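Local coordinates for uncharacterized protein (Parabacteroides merdae ATCC 43184, PDB 4OPW), which is of unknown function but is probably a cell-adhesion protein, with a putative auto-transporter adhesin head domain folded as a parallel beta-solenoid, at residues A[22-27]-A[86-91]; A[16-21]-A[62-67]. All coordinates share one frame; numbering follows the deposited sequence.

Interaction 1: residues A[22-27]-A[86-91]; sequences NAIKFD and KWLKEV. With EDO (1,2-ethanediol), chain C.
Two backbone hydrogen bonds join 22-27 to 86-91. Lys89 N donates to Asn22 O at 2.7 Å, nearly straight (174° at the hydrogen) and in the carbonyl plane; this bond precedes the parallel pairing, made by Ala23 with Glu90 and Ile24 with Val91. Next, Ile24 N donates to Glu90 O at 3.0 Å, with the donor lying above the plane of that carbonyl. Between and around them, CA-H groups lean on carbonyl oxygens: Asn22 CA approaches Trp87 O at 3.3 Å, and Val91 CA approaches Ile24 O at 3.4 Å.

The apolar contact lies on the face carrying Ile24 and Val91. Leu88, its CG anti to the backbone N (chi1 -175°), swings CD1 back to Ile24 CD1 at 3.7 Å, the two side chains crossing at about a right angle. Val91 CG1 meets the edge of the Phe26 ring near its plane, a looser touch.

On the other face, Ala23 CB sits 4.1 Å from Glu90 CB. Lys89 CG lies between the backbone N and the carbonyl carbon (chi1 71°), and the chain beyond it runs extended beside Asn22. Glu90 OE2 accepts a 2.6 Å hydrogen bond from a water that also donates, weakly, to Ile24 O.

Strand 23-27 lies between 63-66 and 90-94, and Ile24, Phe26 and Val91 all pack inward on Phe99 of strand 98-101.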
loop_
_atom_site.group_PDB
_atom_site.type_symbol
_atom_site.label_atom_id
_atom_site.label_comp_id
_atom_site.label_asym_id
_atom_site.label_seq_id
_atom_site.Cartn_x
_atom_site.Cartn_y
_atom_site.Cartn_z
ATOM N N ASN A 22 -12.259 4.678 -9.651
ATOM C CA ASN A 22 -12.322 4.373 -8.214
ATOM C C ASN A 22 -11.225 3.341 -7.852
ATOM O O ASN A 22 -11.178 2.838 -6.728
ATOM C CB ASN A 22 -13.728 3.882 -7.798
ATOM C CG ASN A 22 -14.163 2.597 -8.468
ATOM O OD1 ASN A 22 -13.379 1.924 -9.146
ATOM N ND2 ASN A 22 -15.442 2.246 -8.301
ATOM N N ALA A 23 -10.347 3.021 -8.829
ATOM C CA ALA A 23 -9.283 2.047 -8.647
ATOM C C ALA A 23 -8.108 2.454 -9.494
ATOM O O ALA A 23 -8.282 3.028 -10.582
ATOM C CB ALA A 23 -9.767 0.639 -9.020
ATOM N N ILE A 24 -6.896 2.198 -8.979
ATOM C CA ILE A 24 -5.662 2.596 -9.648
ATOM C C ILE A 24 -4.732 1.392 -9.808
ATOM O O ILE A 24 -4.579 0.605 -8.871
ATOM C CB ILE A 24 -4.946 3.735 -8.846
ATOM C CG1 ILE A 24 -5.819 5.008 -8.732
ATOM C CG2 ILE A 24 -3.559 4.084 -9.474
ATOM C CD1 ILE A 24 -5.343 6.054 -7.632
ATOM N N LYS A 25 -4.093 1.281 -10.977
ATOM C CA LYS A 25 -3.104 0.240 -11.265
ATOM C C LYS A 25 -1.959 0.839 -12.049
ATOM O O LYS A 25 -2.180 1.503 -13.060
ATOM C CB LYS A 25 -3.740 -0.940 -12.017
ATOM C CG LYS A 25 -2.826 -2.131 -12.273
ATOM C CD LYS A 25 -3.629 -3.264 -12.911
ATOM C CE LYS A 25 -2.796 -4.444 -13.343
ATOM N NZ LYS A 25 -3.624 -5.485 -14.012
ATOM N N PHE A 26 -0.728 0.623 -11.590
ATOM C CA PHE A 26 0.443 1.107 -12.335
ATOM C C PHE A 26 1.667 0.297 -11.925
ATOM O O PHE A 26 1.716 -0.250 -10.820
ATOM C CB PHE A 26 0.679 2.631 -12.149
ATOM C CG PHE A 26 0.970 3.115 -10.738
ATOM C CD1 PHE A 26 0.024 2.979 -9.726
ATOM C CD2 PHE A 26 2.129 3.832 -10.461
ATOM C CE1 PHE A 26 0.285 3.430 -8.429
ATOM C CE2 PHE A 26 2.366 4.341 -9.174
ATOM C CZ PHE A 26 1.458 4.098 -8.158
ATOM N N ASP A 27 2.647 0.235 -12.823
ATOM C CA ASP A 27 3.864 -0.537 -12.658
ATOM C C ASP A 27 5.009 0.240 -13.260
ATOM O O ASP A 27 5.006 0.492 -14.457
ATOM C CB ASP A 27 3.682 -1.910 -13.365
ATOM C CG ASP A 27 4.811 -2.918 -13.240
ATOM O OD1 ASP A 27 5.698 -2.718 -12.389
ATOM O OD2 ASP A 27 4.739 -3.968 -13.910
ATOM N N LYS A 86 -13.453 11.111 -6.693
ATOM C CA LYS A 86 -14.368 11.194 -5.568
ATOM C C LYS A 86 -14.243 9.952 -4.654
ATOM O O LYS A 86 -14.412 10.054 -3.435
ATOM C CB LYS A 86 -15.800 11.358 -6.094
ATOM C CG LYS A 86 -16.833 11.582 -5.005
ATOM C CD LYS A 86 -18.184 12.043 -5.557
ATOM C CE LYS A 86 -19.210 12.025 -4.444
ATOM N NZ LYS A 86 -20.530 12.573 -4.891
ATOM N N TRP A 87 -14.013 8.796 -5.258
ATOM C CA TRP A 87 -13.942 7.516 -4.567
ATOM C C TRP A 87 -12.667 6.754 -4.910
ATOM O O TRP A 87 -12.161 6.843 -6.039
ATOM C CB TRP A 87 -15.155 6.659 -4.950
ATOM C CG TRP A 87 -16.472 7.312 -4.677
ATOM C CD1 TRP A 87 -17.319 7.871 -5.591
ATOM C CD2 TRP A 87 -17.064 7.529 -3.393
ATOM N NE1 TRP A 87 -18.422 8.389 -4.953
ATOM C CE2 TRP A 87 -18.288 8.201 -3.604
ATOM C CE3 TRP A 87 -16.672 7.225 -2.075
ATOM C CZ2 TRP A 87 -19.151 8.541 -2.548
ATOM C CZ3 TRP A 87 -17.536 7.540 -1.032
ATOM C CH2 TRP A 87 -18.744 8.219 -1.271
ATOM N N LEU A 88 -12.176 5.960 -3.944
ATOM C CA LEU A 88 -11.017 5.095 -4.164
ATOM C C LEU A 88 -11.189 3.808 -3.357
ATOM O O LEU A 88 -11.200 3.854 -2.133
ATOM C CB LEU A 88 -9.688 5.774 -3.829
ATOM C CG LEU A 88 -8.433 4.948 -4.153
ATOM C CD1 LEU A 88 -8.241 4.789 -5.669
ATOM C CD2 LEU A 88 -7.204 5.535 -3.492
ATOM N N LYS A 89 -11.342 2.679 -4.043
ATOM C CA LYS A 89 -11.534 1.407 -3.339
ATOM C C LYS A 89 -10.309 0.492 -3.465
ATOM O O LYS A 89 -10.211 -0.499 -2.728
ATOM C CB LYS A 89 -12.816 0.681 -3.842
ATOM C CG LYS A 89 -12.674 0.118 -5.275
ATOM C CD LYS A 89 -13.915 -0.643 -5.724
ATOM C CE LYS A 89 -13.696 -1.255 -7.079
ATOM N NZ LYS A 89 -14.871 -2.045 -7.513
ATOM N N GLU A 90 -9.399 0.784 -4.401
ATOM C CA GLU A 90 -8.274 -0.125 -4.633
ATOM C C GLU A 90 -7.087 0.543 -5.276
ATOM O O GLU A 90 -7.240 1.391 -6.154
ATOM C CB GLU A 90 -8.765 -1.256 -5.567
ATOM C CG GLU A 90 -7.786 -2.353 -5.930
ATOM C CD GLU A 90 -8.436 -3.262 -6.952
ATOM O OE1 GLU A 90 -9.387 -3.976 -6.568
ATOM O OE2 GLU A 90 -8.120 -3.140 -8.157
ATOM N N VAL A 91 -5.889 0.111 -4.858
ATOM C CA VAL A 91 -4.630 0.543 -5.450
ATOM C C VAL A 91 -3.753 -0.683 -5.644
ATOM O O VAL A 91 -3.563 -1.456 -4.689
ATOM C CB VAL A 91 -3.870 1.639 -4.632
ATOM C CG1 VAL A 91 -2.561 2.065 -5.334
ATOM C CG2 VAL A 91 -4.755 2.864 -4.352
HETATM C C1 EDO C . 7.312 3.745 -16.200
HETATM O O1 EDO C . 8.092 2.608 -16.555
HETATM C C2 EDO C . 5.884 3.575 -16.767
HETATM O O2 EDO C . 5.360 2.330 -16.376
HETATM O O HOH W 1 -6.736 -1.468 -9.580
#

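Interaction 2: residues A[16-21]-A[62-67]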
loop_
_atom_site.group_PDB
_atom_site.type_symbol
_atom_site.label_atom_id
_atom_site.label_comp_id
_atom_site.label_asym_id
_atom_site.label_seq_id
_atom_site.Cartn_x
_atom_site.Cartn_y
_atom_site.Cartn_z
ATOM N N ILE A 16 -4.735 17.700 -17.931
ATOM C CA ILE A 16 -5.968 17.491 -18.694
ATOM C C ILE A 16 -7.054 17.021 -17.746
ATOM O O ILE A 16 -6.770 16.620 -16.609
ATOM C CB ILE A 16 -5.774 16.488 -19.893
ATOM C CG1 ILE A 16 -5.385 15.068 -19.385
ATOM C CG2 ILE A 16 -4.768 17.029 -20.955
ATOM C CD1 ILE A 16 -5.437 13.933 -20.424
ATOM N N THR A 17 -8.304 17.027 -18.226
ATOM C CA THR A 17 -9.398 16.482 -17.438
ATOM C C THR A 17 -9.290 14.974 -17.511
ATOM O O THR A 17 -8.678 14.431 -18.455
ATOM C CB THR A 17 -10.749 16.990 -17.954
ATOM O OG1 THR A 17 -10.852 16.636 -19.342
ATOM C CG2 THR A 17 -10.912 18.505 -17.747
ATOM N N ILE A 18 -9.847 14.292 -16.507
ATOM C CA ILE A 18 -9.863 12.833 -16.493
ATOM C C ILE A 18 -11.252 12.345 -16.110
ATOM O O ILE A 18 -11.940 12.994 -15.319
ATOM C CB ILE A 18 -8.755 12.266 -15.552
ATOM C CG1 ILE A 18 -8.544 10.745 -15.772
ATOM C CG2 ILE A 18 -8.997 12.612 -14.060
ATOM C CD1 ILE A 18 -7.335 10.123 -14.970
ATOM N N ASP A 19 -11.652 11.179 -16.664
ATOM C CA ASP A 19 -12.921 10.519 -16.361
ATOM C C ASP A 19 -12.913 10.002 -14.921
ATOM O O ASP A 19 -11.868 10.025 -14.246
ATOM C CB ASP A 19 -13.161 9.347 -17.338
ATOM C CG ASP A 19 -13.579 9.713 -18.760
ATOM O OD1 ASP A 19 -13.963 10.882 -18.992
ATOM O OD2 ASP A 19 -13.530 8.822 -19.639
ATOM N N ASP A 20 -14.082 9.527 -14.447
ATOM C CA ASP A 20 -14.200 8.977 -13.098
ATOM C C ASP A 20 -13.494 7.634 -12.987
ATOM O O ASP A 20 -13.644 6.764 -13.860
ATOM C CB ASP A 20 -15.697 8.792 -12.741
ATOM C CG ASP A 20 -16.486 10.056 -12.479
ATOM O OD1 ASP A 20 -15.884 11.149 -12.499
ATOM O OD2 ASP A 20 -17.716 9.949 -12.254
ATOM N N PHE A 21 -12.731 7.464 -11.909
ATOM C CA PHE A 21 -12.093 6.186 -11.576
ATOM C C PHE A 21 -12.235 5.946 -10.079
ATOM O O PHE A 21 -12.289 6.913 -9.315
ATOM C CB PHE A 21 -10.613 6.120 -12.023
ATOM C CG PHE A 21 -9.695 7.113 -11.352
ATOM C CD1 PHE A 21 -9.052 6.797 -10.153
ATOM C CD2 PHE A 21 -9.474 8.369 -11.912
ATOM C CE1 PHE A 21 -8.232 7.732 -9.509
ATOM C CE2 PHE A 21 -8.619 9.292 -11.286
ATOM C CZ PHE A 21 -8.015 8.974 -10.083
ATOM N N ARG A 62 -14.005 1.922 -14.555
ATOM C CA ARG A 62 -13.562 2.825 -13.476
ATOM C C ARG A 62 -12.174 2.433 -12.881
ATOM O O ARG A 62 -11.804 2.942 -11.825
ATOM C CB ARG A 62 -14.628 2.964 -12.370
ATOM C CG ARG A 62 -15.842 3.776 -12.852
ATOM C CD ARG A 62 -16.965 3.818 -11.817
ATOM N NE ARG A 62 -17.567 2.502 -11.615
ATOM C CZ ARG A 62 -18.362 2.188 -10.598
ATOM N NH1 ARG A 62 -18.659 3.089 -9.672
ATOM N NH2 ARG A 62 -18.854 0.959 -10.492
ATOM N N VAL A 63 -11.390 1.598 -13.596
ATOM C CA VAL A 63 -10.020 1.253 -13.186
ATOM C C VAL A 63 -9.070 2.088 -14.016
ATOM O O VAL A 63 -9.050 1.973 -15.246
ATOM C CB VAL A 63 -9.692 -0.259 -13.297
ATOM C CG1 VAL A 63 -8.254 -0.547 -12.850
ATOM C CG2 VAL A 63 -10.701 -1.091 -12.495
ATOM N N LEU A 64 -8.291 2.930 -13.352
ATOM C CA LEU A 64 -7.313 3.759 -14.029
ATOM C C LEU A 64 -5.960 3.043 -14.089
ATOM O O LEU A 64 -5.432 2.627 -13.055
ATOM C CB LEU A 64 -7.173 5.126 -13.306
ATOM C CG LEU A 64 -5.928 5.971 -13.688
ATOM C CD1 LEU A 64 -6.017 6.505 -15.150
ATOM C CD2 LEU A 64 -5.757 7.155 -12.741
ATOM N N THR A 65 -5.405 2.929 -15.300
ATOM C CA THR A 65 -4.052 2.424 -15.538
ATOM C C THR A 65 -3.215 3.572 -16.093
ATOM O O THR A 65 -3.663 4.274 -17.005
ATOM C CB THR A 65 -4.014 1.188 -16.473
ATOM O OG1 THR A 65 -4.715 0.117 -15.841
ATOM C CG2 THR A 65 -2.576 0.713 -16.765
ATOM N N VAL A 66 -2.011 3.772 -15.537
ATOM C CA VAL A 66 -1.075 4.780 -16.061
ATOM C C VAL A 66 0.259 4.077 -16.350
ATOM O O VAL A 66 0.713 3.260 -15.561
ATOM C CB VAL A 66 -0.906 6.020 -15.106
ATOM C CG1 VAL A 66 0.128 7.006 -15.641
ATOM C CG2 VAL A 66 -2.236 6.740 -14.876
ATOM N N GLY A 67 0.882 4.422 -17.474
ATOM C CA GLY A 67 2.198 3.912 -17.840
ATOM C C GLY A 67 2.571 4.440 -19.209
ATOM O O GLY A 67 2.190 5.567 -19.562
#
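Leu64 lies against one face of the Phe21 ring as its main partner, the two side chains running side by side in the same direction. One methyl, Leu64 CD2, lies over the centre of the ring, 3.8 Å from its centroid and only 8° off the normal, a CH-pi contact made squarely on the face. Nearer the backbone, Leu64 CB backs onto Phe21 CG at 3.8 Å, so the leucine follows the aromatic side chain from Phe21 CB to the centre of the ring. Phe21 takes the crowded first torsion, with CG between the backbone N and the carbonyl carbon (chi1 64°), whereas CG of Leu64 is anti to its backbone N.

The other leucine methyl, CD1, meets Ile18 CD1 tip to tip at 3.9 Å, the isoleucine crossing Leu64 at about a right angle. Leu64 CD2, besides serving the ring, also touches Ile18 CD1 at 4.0 Å. Beside this apolar group, Arg62 O receives a close approach from Phe21 CA at 3.3 Å.

Ile59 of strand 55-60 touches Ile18 and Leu64, and Thr83 and Ser85 of strand 80-85 touch Phe21. The arrangement is consistent with an apolar cluster at the N-terminal end of a parallel beta-solenoid, where a connecting segment folds its apolar residues over a strand of the elongated sheet.

From the N terminus, strand 11-17 leads through 18-21 directly into strand 23-27, so the first segments of both interactions are consecutive. The chain then departs through strands 31-36, 42-46 and 55-60 and returns at 62-67, where interaction 2 closes its loop. It goes on through 72-75 and 80-85 to reach 86-91, closing interaction 1. Because the segments come in the order 16-21, 22-27, 62-67, 86-91, the two loops cross. Their common ground is strand 23-27, flanked in parallel by 63-66 and 90-94; Ala23 O and Lys25 N probably hydrogen-bond to Leu64 N and O. Together they tie the N-terminal portion to the run of parallel strands continuing to 226-232.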